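Long-range contacts in peptidase M42 (Thaumarchaeota archaeon SCGC AB-539-E09, PDB 5DS0), which probably removes N-terminal residues from peptides as a dinuclear-metal TET aminopeptidase of family M42, working within a twelve-subunit assembly: residues T12-F17 with K177-R182; G18-E23 with H66-G71; V216-A221 with A302-M307; V70-S75 with D157-W162. One frame throughout, in Å; residues are numbered along the deposited sequence.

Contact 1: T12-F17 with K177-R182. With CO (cobalt (II) ion), chain U; CO (cobalt (II) ion), chain T.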
loop_
_atom_site.group_PDB
_atom_site.type_symbol
_atom_site.label_atom_id
_atom_site.label_comp_id
_atom_site.label_asym_id
_atom_site.label_seq_id
_atom_site.Cartn_x
_atom_site.Cartn_y
_atom_site.Cartn_z
ATOM N N THR C 12 51.983 4.411 4.585
ATOM C CA THR C 12 51.887 4.627 6.009
ATOM C C THR C 12 50.676 5.465 6.383
ATOM O O THR C 12 50.005 5.178 7.377
ATOM C CB THR C 12 53.174 5.284 6.509
ATOM O OG1 THR C 12 54.245 4.381 6.255
ATOM C CG2 THR C 12 53.124 5.557 7.993
ATOM N N LEU C 13 50.417 6.499 5.595
ATOM C CA LEU C 13 49.225 7.328 5.767
ATOM C C LEU C 13 47.924 6.549 5.627
ATOM O O LEU C 13 47.078 6.590 6.510
ATOM C CB LEU C 13 49.192 8.454 4.729
ATOM C CG LEU C 13 50.149 9.625 4.916
ATOM C CD1 LEU C 13 50.096 10.509 3.680
ATOM C CD2 LEU C 13 49.792 10.410 6.155
HETATM N N MSE C 14 47.765 5.848 4.512
HETATM C CA MSE C 14 46.534 5.112 4.256
HETATM C C MSE C 14 46.338 3.984 5.240
HETATM O O MSE C 14 45.210 3.522 5.418
HETATM C CB MSE C 14 46.504 4.512 2.851
HETATM C CG MSE C 14 46.665 5.499 1.697
HETATM SE SE MSE C 14 45.814 7.253 1.997
HETATM C CE MSE C 14 47.152 8.362 1.079
ATOM N N GLU C 15 47.417 3.501 5.858
ATOM C CA GLU C 15 47.308 2.410 6.820
ATOM C C GLU C 15 47.226 2.883 8.270
ATOM O O GLU C 15 46.901 2.108 9.150
ATOM C CB GLU C 15 48.460 1.424 6.644
ATOM C CG GLU C 15 48.306 0.530 5.416
ATOM C CD GLU C 15 49.356 -0.563 5.342
ATOM O OE1 GLU C 15 50.338 -0.490 6.123
ATOM O OE2 GLU C 15 49.206 -1.491 4.504
ATOM N N ALA C 16 47.501 4.161 8.505
ATOM C CA ALA C 16 47.456 4.741 9.850
ATOM C C ALA C 16 46.072 4.764 10.437
ATOM O O ALA C 16 45.069 4.815 9.721
ATOM C CB ALA C 16 48.009 6.156 9.829
ATOM N N PHE C 17 46.029 4.774 11.758
ATOM C CA PHE C 17 44.787 4.904 12.509
ATOM C C PHE C 17 44.474 6.383 12.735
ATOM O O PHE C 17 45.240 7.066 13.423
ATOM C CB PHE C 17 44.959 4.194 13.850
ATOM C CG PHE C 17 43.705 4.090 14.658
ATOM C CD1 PHE C 17 43.236 5.176 15.385
ATOM C CD2 PHE C 17 43.015 2.897 14.733
ATOM C CE1 PHE C 17 42.094 5.083 16.146
ATOM C CE2 PHE C 17 41.865 2.794 15.490
ATOM C CZ PHE C 17 41.400 3.893 16.195
ATOM N N LYS C 177 42.357 2.375 2.114
ATOM C CA LYS C 177 41.353 3.215 2.771
ATOM C C LYS C 177 41.895 4.611 2.970
ATOM O O LYS C 177 43.062 4.885 2.707
ATOM C CB LYS C 177 40.969 2.636 4.126
ATOM C CG LYS C 177 42.046 2.787 5.198
ATOM C CD LYS C 177 41.575 2.258 6.537
ATOM C CE LYS C 177 42.702 2.185 7.548
ATOM N NZ LYS C 177 42.965 3.520 8.134
ATOM N N ALA C 178 41.014 5.495 3.410
ATOM C CA ALA C 178 41.380 6.837 3.847
ATOM C C ALA C 178 41.980 7.746 2.779
ATOM O O ALA C 178 42.547 8.788 3.117
ATOM C CB ALA C 178 42.302 6.752 5.051
ATOM N N PHE C 179 41.847 7.399 1.500
ATOM C CA PHE C 179 42.273 8.322 0.456
ATOM C C PHE C 179 41.623 9.682 0.700
ATOM O O PHE C 179 42.266 10.699 0.513
ATOM C CB PHE C 179 41.918 7.816 -0.930
ATOM C CG PHE C 179 42.738 6.643 -1.378
ATOM C CD1 PHE C 179 44.113 6.653 -1.259
ATOM C CD2 PHE C 179 42.136 5.545 -1.957
ATOM C CE1 PHE C 179 44.866 5.581 -1.684
ATOM C CE2 PHE C 179 42.889 4.470 -2.385
ATOM C CZ PHE C 179 44.253 4.485 -2.238
ATOM N N ASP C 180 40.363 9.678 1.123
ATOM C CA ASP C 180 39.663 10.875 1.528
ATOM C C ASP C 180 40.019 11.127 2.975
ATOM O O ASP C 180 39.479 10.449 3.846
ATOM C CB ASP C 180 38.160 10.636 1.382
ATOM C CG ASP C 180 37.321 11.815 1.810
ATOM O OD1 ASP C 180 37.863 12.931 1.996
ATOM O OD2 ASP C 180 36.091 11.619 1.958
ATOM N N ASP C 181 40.904 12.079 3.282
ATOM C CA ASP C 181 41.559 12.962 2.320
ATOM C C ASP C 181 43.076 13.008 2.568
ATOM O O ASP C 181 43.716 14.055 2.473
ATOM C CB ASP C 181 40.940 14.346 2.409
ATOM C CG ASP C 181 41.442 15.311 1.333
ATOM O OD1 ASP C 181 41.954 14.863 0.285
ATOM O OD2 ASP C 181 41.295 16.527 1.564
ATOM N N ARG C 182 43.647 11.848 2.871
ATOM C CA ARG C 182 45.076 11.752 3.112
ATOM C C ARG C 182 45.828 11.867 1.806
ATOM O O ARG C 182 46.983 12.308 1.798
ATOM C CB ARG C 182 45.423 10.473 3.867
ATOM C CG ARG C 182 45.008 10.576 5.328
ATOM C CD ARG C 182 45.130 9.278 6.102
ATOM N NE ARG C 182 44.306 9.310 7.304
ATOM C CZ ARG C 182 44.066 8.264 8.092
ATOM N NH1 ARG C 182 44.618 7.085 7.843
ATOM N NH2 ARG C 182 43.271 8.399 9.149
HETATM CO CO CO U . 34.829 12.593 2.928
HETATM CO CO CO T . 36.865 14.619 2.380
#
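The guanidinium of R182 turns its edge to the last turn of helix 2-15, with L13 O and A16 O lying near its plane, while A178 CB of its own segment sits over one face toward the rim. NH1 makes both bonds, to L13 O at 2.8 Å and to A16 O at 3.0 Å; the first runs nearly along the C=O axis, the second comes in above the A16 carbonyl plane. K177 NZ reaches A16 O from the opposite face of that plane, at 2.9 Å. The K177 chain runs straight past M14 O and turns at its end (chi4 80°), which carries the amine to the carbonyl. The F179 ring is met obliquely by M14, a selenomethionine here, in a Met-aromatic contact with SE 3.7 Å from F179 CD1. A bend at chi2 (-36°) lets this flexible, unbranched chain lie between the ring and R182, and M14 SE also touches R182 CB at 3.7 Å. D180, next to F179, bridges the two cobalt ions through OD1 and OD2, and a cis peptide joins it to D181. An alanine at R182 would probably leave L13 O with A16 N and A16 O with K177 NZ, one donor fewer each, and E69 without a salt-bridge partner. Two long cationic side chains suit this place: they reach carbonyls where the helix end probably carries partial negative charge, and share the carboxylate of E69; the buried charges are thus probably balanced close to the metal site.

Contact 2: G18-E23 with H66-G71. With CO (cobalt (II) ion), chain T.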
loop_
_atom_site.group_PDB
_atom_site.type_symbol
_atom_site.label_atom_id
_atom_site.label_comp_id
_atom_site.label_asym_id
_atom_site.label_seq_id
_atom_site.Cartn_x
_atom_site.Cartn_y
_atom_site.Cartn_z
ATOM N N GLY C 18 43.349 6.876 12.205
ATOM C CA GLY C 18 42.969 8.267 12.453
ATOM C C GLY C 18 41.575 8.704 12.053
ATOM O O GLY C 18 41.419 9.504 11.131
ATOM N N PRO C 19 40.544 8.219 12.756
ATOM C CA PRO C 19 39.168 8.643 12.480
ATOM C C PRO C 19 38.907 10.030 13.037
ATOM O O PRO C 19 39.702 10.508 13.841
ATOM C CB PRO C 19 38.329 7.603 13.213
ATOM C CG PRO C 19 39.194 7.150 14.334
ATOM C CD PRO C 19 40.629 7.337 13.925
ATOM N N SER C 20 37.802 10.659 12.635
ATOM C CA SER C 20 37.504 12.024 13.066
ATOM C C SER C 20 37.573 12.134 14.581
ATOM O O SER C 20 36.940 11.358 15.284
ATOM C CB SER C 20 36.130 12.472 12.578
ATOM O OG SER C 20 36.048 12.387 11.171
ATOM N N GLY C 21 38.345 13.103 15.078
ATOM C CA GLY C 21 38.553 13.301 16.520
ATOM C C GLY C 21 39.777 12.611 17.106
ATOM O O GLY C 21 40.171 12.896 18.242
ATOM N N PHE C 22 40.358 11.682 16.352
ATOM C CA PHE C 22 41.457 10.881 16.851
ATOM C C PHE C 22 42.568 10.783 15.816
ATOM O O PHE C 22 43.032 9.695 15.497
ATOM C CB PHE C 22 40.971 9.473 17.194
ATOM C CG PHE C 22 39.774 9.426 18.099
ATOM C CD1 PHE C 22 38.499 9.635 17.603
ATOM C CD2 PHE C 22 39.916 9.124 19.437
ATOM C CE1 PHE C 22 37.391 9.577 18.434
ATOM C CE2 PHE C 22 38.807 9.062 20.270
ATOM C CZ PHE C 22 37.541 9.285 19.766
ATOM N N GLU C 23 43.032 11.925 15.332
ATOM C CA GLU C 23 43.948 11.957 14.194
ATOM C C GLU C 23 45.414 12.081 14.583
ATOM O O GLU C 23 46.241 12.359 13.730
ATOM C CB GLU C 23 43.566 13.128 13.265
ATOM C CG GLU C 23 42.094 13.123 12.855
ATOM C CD GLU C 23 41.166 14.036 13.663
ATOM O OE1 GLU C 23 39.952 14.269 13.346
ATOM O OE2 GLU C 23 41.647 14.484 14.697
ATOM N N HIS C 66 42.283 17.117 4.622
ATOM C CA HIS C 66 41.958 16.585 5.943
ATOM C C HIS C 66 42.508 15.180 6.128
ATOM O O HIS C 66 42.417 14.350 5.230
ATOM C CB HIS C 66 40.446 16.661 6.247
ATOM C CG HIS C 66 39.587 15.765 5.407
ATOM N ND1 HIS C 66 39.293 14.467 5.763
ATOM C CD2 HIS C 66 38.910 16.001 4.258
ATOM C CE1 HIS C 66 38.493 13.932 4.857
ATOM N NE2 HIS C 66 38.250 14.840 3.929
ATOM N N THR C 67 43.087 14.925 7.302
ATOM C CA THR C 67 43.679 13.634 7.593
ATOM C C THR C 67 42.760 12.723 8.372
ATOM O O THR C 67 43.097 11.561 8.604
ATOM C CB THR C 67 44.955 13.788 8.402
ATOM O OG1 THR C 67 44.676 14.585 9.562
ATOM C CG2 THR C 67 46.027 14.442 7.572
ATOM N N ASP C 68 41.622 13.231 8.824
ATOM C CA ASP C 68 40.644 12.345 9.451
ATOM C C ASP C 68 39.983 11.488 8.385
ATOM O O ASP C 68 39.840 11.902 7.234
ATOM C CB ASP C 68 39.609 13.095 10.306
ATOM C CG ASP C 68 38.692 13.987 9.499
ATOM O OD1 ASP C 68 39.185 14.732 8.627
ATOM O OD2 ASP C 68 37.471 13.977 9.768
ATOM N N GLU C 69 39.629 10.274 8.777
ATOM C CA GLU C 69 38.926 9.334 7.919
ATOM C C GLU C 69 37.599 8.982 8.565
ATOM O O GLU C 69 37.422 9.060 9.780
ATOM C CB GLU C 69 39.746 8.054 7.723
ATOM C CG GLU C 69 40.092 7.349 9.040
ATOM C CD GLU C 69 40.891 6.072 8.866
ATOM O OE1 GLU C 69 40.450 5.202 8.063
ATOM O OE2 GLU C 69 41.937 5.940 9.541
ATOM N N VAL C 70 36.656 8.552 7.754
ATOM C CA VAL C 70 35.426 8.051 8.323
ATOM C C VAL C 70 35.765 6.843 9.175
ATOM O O VAL C 70 36.689 6.098 8.868
ATOM C CB VAL C 70 34.384 7.712 7.250
ATOM C CG1 VAL C 70 33.965 8.990 6.524
ATOM C CG2 VAL C 70 34.897 6.666 6.272
ATOM N N GLY C 71 35.016 6.689 10.260
ATOM C CA GLY C 71 35.257 5.626 11.221
ATOM C C GLY C 71 34.056 5.377 12.108
ATOM O O GLY C 71 32.926 5.643 11.732
HETATM CO CO CO T . 36.865 14.619 2.380
#
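D68 and E69 meet the loop at G18 and S20 with both side chain and backbone. D68 OD2 takes the hydroxyl of S20 on its anti lone pair, S20 OG lying 2.6 Å away, and also accepts from the amide of E215; an aspartate suits this place because its carboxylate can serve several donors. D68 O accepts from H66 ND1 at 3.0 Å, the oxygen in the ring plane, which probably helps to fix the turn of the imidazole whose NE2 binds cobalt. E69 brackets G18. Its amide gives a bond to G18 O (3.1 Å), and its carboxylate returns past G18, E69 OE2 accepting from G18 N at 3.2 Å; with CG set between the backbone N and the carbonyl carbon (chi1 58°), the chain can fold back this way. The same oxygen pairs with R182 and K177. S20 N adds a weak bond to E69 O, and P19 and E69 form a single beta bridge. E23 lies alongside D68, its OE1 3.3 Å from D68 CB and held by the amides of G21 and Q213. These bonds lay the loop between helices 2-15 and 24-34 on the link from strand 60-66 to strand 71-77, beside strand 158-161, while S20 touches I270 of a neighbouring subunit.

Contact 3: V216-A221 with A302-M307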
loop_
_atom_site.group_PDB
_atom_site.type_symbol
_atom_site.label_atom_id
_atom_site.label_comp_id
_atom_site.label_asym_id
_atom_site.label_seq_id
_atom_site.Cartn_x
_atom_site.Cartn_y
_atom_site.Cartn_z
ATOM N N VAL C 216 33.086 15.265 10.059
ATOM C CA VAL C 216 32.008 15.494 11.028
ATOM C C VAL C 216 31.519 16.951 11.079
ATOM O O VAL C 216 30.743 17.290 11.969
ATOM C CB VAL C 216 32.380 15.041 12.482
ATOM C CG1 VAL C 216 32.624 13.548 12.545
ATOM C CG2 VAL C 216 33.585 15.795 13.021
ATOM N N GLY C 217 31.924 17.802 10.138
ATOM C CA GLY C 217 31.418 19.183 10.095
ATOM C C GLY C 217 32.425 20.290 9.811
ATOM O O GLY C 217 32.221 21.445 10.228
ATOM N N LEU C 218 33.496 19.972 9.086
ATOM C CA LEU C 218 34.492 20.967 8.644
ATOM C C LEU C 218 35.105 21.743 9.820
ATOM O O LEU C 218 35.378 22.941 9.724
ATOM C CB LEU C 218 33.871 21.921 7.601
ATOM C CG LEU C 218 32.915 21.280 6.589
ATOM C CD1 LEU C 218 32.271 22.342 5.701
ATOM C CD2 LEU C 218 33.632 20.219 5.763
ATOM N N ARG C 219 35.325 21.040 10.921
ATOM C CA ARG C 219 35.642 21.689 12.180
ATOM C C ARG C 219 37.071 22.217 12.225
ATOM O O ARG C 219 37.292 23.354 12.596
ATOM C CB ARG C 219 35.339 20.742 13.345
ATOM C CG ARG C 219 33.861 20.404 13.414
ATOM C CD ARG C 219 33.498 19.599 14.638
ATOM N NE ARG C 219 32.083 19.208 14.610
ATOM C CZ ARG C 219 31.572 18.146 15.232
ATOM N NH1 ARG C 219 32.343 17.324 15.952
ATOM N NH2 ARG C 219 30.278 17.889 15.138
ATOM N N GLY C 220 38.031 21.392 11.843
ATOM C CA GLY C 220 39.433 21.805 11.842
ATOM C C GLY C 220 39.759 22.888 10.828
ATOM O O GLY C 220 40.634 23.712 11.065
ATOM N N ALA C 221 39.042 22.899 9.705
ATOM C CA ALA C 221 39.177 23.964 8.716
ATOM C C ALA C 221 38.853 25.354 9.283
ATOM O O ALA C 221 39.538 26.322 8.985
ATOM C CB ALA C 221 38.267 23.678 7.545
ATOM N N ALA C 302 36.824 23.932 2.304
ATOM C CA ALA C 302 36.648 25.255 1.695
ATOM C C ALA C 302 35.374 25.959 2.145
ATOM O O ALA C 302 35.328 27.191 2.203
ATOM C CB ALA C 302 36.654 25.150 0.185
ATOM N N GLY C 303 34.351 25.176 2.469
ATOM C CA GLY C 303 33.099 25.699 2.978
ATOM C C GLY C 303 33.271 26.617 4.168
ATOM O O GLY C 303 32.498 27.564 4.320
ATOM N N ARG C 304 34.282 26.340 4.995
ATOM C CA ARG C 304 34.611 27.184 6.155
ATOM C C ARG C 304 35.721 28.191 5.887
ATOM O O ARG C 304 35.658 29.328 6.341
ATOM C CB ARG C 304 35.017 26.324 7.352
ATOM C CG ARG C 304 33.878 25.590 8.019
ATOM C CD ARG C 304 32.764 26.487 8.513
ATOM N NE ARG C 304 32.024 25.759 9.538
ATOM C CZ ARG C 304 31.071 24.852 9.307
ATOM N NH1 ARG C 304 30.681 24.575 8.062
ATOM N NH2 ARG C 304 30.484 24.227 10.340
ATOM N N ILE C 305 36.747 27.755 5.171
ATOM C CA ILE C 305 37.899 28.593 4.874
ATOM C C ILE C 305 37.515 29.871 4.137
ATOM O O ILE C 305 37.996 30.953 4.498
ATOM C CB ILE C 305 38.942 27.814 4.051
ATOM C CG1 ILE C 305 39.643 26.793 4.954
ATOM C CG2 ILE C 305 39.972 28.753 3.451
ATOM C CD1 ILE C 305 40.363 25.697 4.201
ATOM N N HIS C 306 36.652 29.753 3.120
ATOM C CA HIS C 306 36.321 30.905 2.269
ATOM C C HIS C 306 35.461 31.928 2.989
ATOM O O HIS C 306 35.261 33.020 2.486
ATOM C CB HIS C 306 35.716 30.471 0.929
ATOM C CG HIS C 306 34.219 30.314 0.918
ATOM N ND1 HIS C 306 33.570 29.236 1.485
ATOM C CD2 HIS C 306 33.250 31.062 0.332
ATOM C CE1 HIS C 306 32.268 29.345 1.279
ATOM N NE2 HIS C 306 32.047 30.443 0.577
HETATM N N MSE C 307 34.983 31.565 4.174
HETATM C CA MSE C 307 34.134 32.409 4.992
HETATM C C MSE C 307 34.879 33.015 6.150
HETATM O O MSE C 307 34.287 33.693 6.998
HETATM C CB MSE C 307 33.047 31.509 5.602
HETATM C CG MSE C 307 31.717 32.232 5.616
HETATM SE SE MSE C 307 30.646 31.309 4.275
HETATM C CE MSE C 307 29.865 29.972 5.517
#
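L218 and R304 cross at about a right angle. L218 CB lies over one face of the R304 guanidinium, offset toward its rim, and its CD1 comes to 3.6 Å from R304 NH1. Lower down, the methylenes meet, L218 CB being 3.7 Å from R304 CG. The arginine bends at chi2 (-57°), which turns its chain across the leucine. G217 O lies over the guanidinium too, 3.3 Å from R304 NH2, but the angle is too poor for a hydrogen bond; the polar anchorage comes instead from R304 NE, which bonds to Q222 OE1. No hydrogen bond joins the two segments, so this is packing of aliphatic groups against an arginine that is apolar along its shaft and polar at its tip. Beside the crossing, small A221 lets the helices approach, its CB 4.2 Å from R304 CB and 4.3 Å from I305 CG1. Glycine suits position 303, where a CB would probably lie close to L218 CD1, and G217 has backbone angles that call for glycine. An alanine at R304 would probably uncover the side of L218 and deprive Q222 OE1 of a donor. L218 is the N-cap residue of helix 219-228, so the contact joins the first turn of that helix to the short helix 302-305. I305 continues inward onto strands 60-66, 232-240 and 314-322 of the large mixed sheet. At the subunit boundaries, R219 packs on S268 of one neighbouring subunit, while H306 and M307 meet R219 and Q222 of another.

Contact 4: V70-S75 with D157-W162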
loop_
_atom_site.group_PDB
_atom_site.type_symbol
_atom_site.label_atom_id
_atom_site.label_comp_id
_atom_site.label_asym_id
_atom_site.label_seq_id
_atom_site.Cartn_x
_atom_site.Cartn_y
_atom_site.Cartn_z
ATOM N N VAL C 70 36.656 8.552 7.754
ATOM C CA VAL C 70 35.426 8.051 8.323
ATOM C C VAL C 70 35.765 6.843 9.175
ATOM O O VAL C 70 36.689 6.098 8.868
ATOM C CB VAL C 70 34.384 7.712 7.250
ATOM C CG1 VAL C 70 33.965 8.990 6.524
ATOM C CG2 VAL C 70 34.897 6.666 6.272
ATOM N N GLY C 71 35.016 6.689 10.260
ATOM C CA GLY C 71 35.257 5.626 11.221
ATOM C C GLY C 71 34.056 5.377 12.108
ATOM O O GLY C 71 32.926 5.643 11.732
ATOM N N PHE C 72 34.309 4.816 13.284
ATOM C CA PHE C 72 33.240 4.539 14.250
ATOM C C PHE C 72 33.769 4.761 15.662
ATOM O O PHE C 72 34.968 4.983 15.863
ATOM C CB PHE C 72 32.710 3.104 14.116
ATOM C CG PHE C 72 32.652 2.606 12.711
ATOM C CD1 PHE C 72 33.757 2.021 12.124
ATOM C CD2 PHE C 72 31.504 2.746 11.959
ATOM C CE1 PHE C 72 33.716 1.573 10.814
ATOM C CE2 PHE C 72 31.461 2.301 10.646
ATOM C CZ PHE C 72 32.566 1.709 10.077
ATOM N N ILE C 73 32.873 4.671 16.628
ATOM C CA ILE C 73 33.226 4.843 18.005
ATOM C C ILE C 73 32.370 3.888 18.827
ATOM O O ILE C 73 31.190 3.699 18.533
ATOM C CB ILE C 73 33.022 6.313 18.427
ATOM C CG1 ILE C 73 33.564 6.554 19.834
ATOM C CG2 ILE C 73 31.553 6.724 18.356
ATOM C CD1 ILE C 73 33.753 8.019 20.150
ATOM N N VAL C 74 32.957 3.315 19.874
ATOM C CA VAL C 74 32.254 2.340 20.703
ATOM C C VAL C 74 31.181 3.047 21.537
ATOM O O VAL C 74 31.470 3.995 22.270
ATOM C CB VAL C 74 33.210 1.589 21.651
ATOM C CG1 VAL C 74 32.451 0.604 22.515
ATOM C CG2 VAL C 74 34.265 0.848 20.866
ATOM N N SER C 75 29.940 2.575 21.421
ATOM C CA SER C 75 28.815 3.176 22.149
ATOM C C SER C 75 28.343 2.334 23.337
ATOM O O SER C 75 27.663 2.849 24.206
ATOM C CB SER C 75 27.650 3.479 21.197
ATOM O OG SER C 75 27.016 2.305 20.730
ATOM N N ASP C 157 35.783 4.588 22.840
ATOM C CA ASP C 157 36.971 4.165 22.102
ATOM C C ASP C 157 36.767 4.241 20.584
ATOM O O ASP C 157 35.724 3.838 20.064
ATOM C CB ASP C 157 37.404 2.756 22.509
ATOM C CG ASP C 157 38.101 2.729 23.864
ATOM O OD1 ASP C 157 38.198 3.794 24.520
ATOM O OD2 ASP C 157 38.573 1.646 24.276
ATOM N N PRO C 158 37.773 4.769 19.863
ATOM C CA PRO C 158 37.692 4.956 18.408
ATOM C C PRO C 158 37.913 3.687 17.603
ATOM O O PRO C 158 38.600 2.773 18.046
ATOM C CB PRO C 158 38.815 5.945 18.126
ATOM C CG PRO C 158 39.830 5.647 19.167
ATOM C CD PRO C 158 39.052 5.269 20.399
ATOM N N ILE C 159 37.305 3.651 16.428
ATOM C CA ILE C 159 37.321 2.483 15.550
ATOM C C ILE C 159 37.576 2.911 14.113
ATOM O O ILE C 159 37.002 3.891 13.638
ATOM C CB ILE C 159 35.967 1.754 15.579
ATOM C CG1 ILE C 159 35.497 1.550 17.023
ATOM C CG2 ILE C 159 36.071 0.417 14.855
ATOM C CD1 ILE C 159 34.100 0.983 17.143
ATOM N N VAL C 160 38.436 2.177 13.424
ATOM C CA VAL C 160 38.637 2.403 11.997
ATOM C C VAL C 160 38.466 1.133 11.199
ATOM O O VAL C 160 38.572 0.032 11.732
ATOM C CB VAL C 160 40.035 2.937 11.656
ATOM C CG1 VAL C 160 40.246 4.309 12.271
ATOM C CG2 VAL C 160 41.113 1.956 12.095
ATOM N N PRO C 161 38.218 1.287 9.901
ATOM C CA PRO C 161 38.243 0.148 9.010
ATOM C C PRO C 161 39.619 -0.501 8.990
ATOM O O PRO C 161 40.621 0.190 9.137
ATOM C CB PRO C 161 37.937 0.771 7.635
ATOM C CG PRO C 161 37.260 2.061 7.923
ATOM C CD PRO C 161 37.866 2.537 9.202
ATOM N N TRP C 162 39.659 -1.808 8.765
ATOM C CA TRP C 162 40.909 -2.509 8.522
ATOM C C TRP C 162 41.068 -2.711 7.034
ATOM O O TRP C 162 40.242 -3.379 6.415
ATOM C CB TRP C 162 40.899 -3.861 9.222
ATOM C CG TRP C 162 42.213 -4.559 9.115
ATOM C CD1 TRP C 162 43.307 -4.387 9.932
ATOM C CD2 TRP C 162 42.587 -5.523 8.134
ATOM N NE1 TRP C 162 44.330 -5.186 9.507
ATOM C CE2 TRP C 162 43.915 -5.898 8.409
ATOM C CE3 TRP C 162 41.927 -6.111 7.048
ATOM C CZ2 TRP C 162 44.602 -6.839 7.632
ATOM C CZ3 TRP C 162 42.602 -7.051 6.278
ATOM C CH2 TRP C 162 43.929 -7.404 6.575
#
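Backbone hydrogen bonds join F72 and I159, which form an antiparallel hydrogen-bonded pair: F72 N gives to I159 O at 2.9 Å, and I159 N gives back to F72 O at 2.7 Å. Farther along, V74 N donates to D157 O at 2.8 Å. I73 and P158 make the non-hydrogen-bonded pair between them, a position where proline's missing N-H costs the ladder nothing, and I73 CA adds a CA-H...O contact to D157 O. The short strand segments run at 143° to each other, well twisted from exact antiparallel. Apolar contacts gather on the face of F72 and I159, whose side chains cross at about a right angle; F72 CB is 3.8 Å from I159 CB, and I159 CG2 approaches the ring obliquely near CD1. With its chain extended (chi2 173°), I159 carries CD1 on to V74 CG2 at 3.7 Å, so one branched residue serves two neighbours. F72 also stacks on W91 and meets F85 edge-to-face. Glycine suits position G71, where a side chain would probably be cramped against I159 O. P161 lies against V70 O where the strands part. The ladder closes the six-stranded antiparallel barrel by joining its end strands, 71-77 and 158-161. Three main-chain bonds cross the seam, while V74 O turns to Q294 of a neighbouring subunit; beside them, the face of F72 and I159 is apolar, without any charged pair.

In the fold
Contacts 1 and 2 are the core pair, each centred about 8 Å from the centre of the chain. They share a cobalt ion and join through E69, R182 and T67, so charged and polar bonds are prominent beside the metals, alongside the M14 packing in contact 1. Contact 4, also buried but about 16 Å out, is a backbone ladder with apolar side chains; it shares V70 and G71 with contact 2, and F17 of contact 1 packs on V160. Contact 3 is partly buried, lies between the start of helix 219-228 and the short helix 302-305, and has no hydrogen bond across it; it touches contact 2 where S20 meets V216. Contacts 2, 3 and 4 also reach a neighbouring subunit, whereas no other chain touches contact 1.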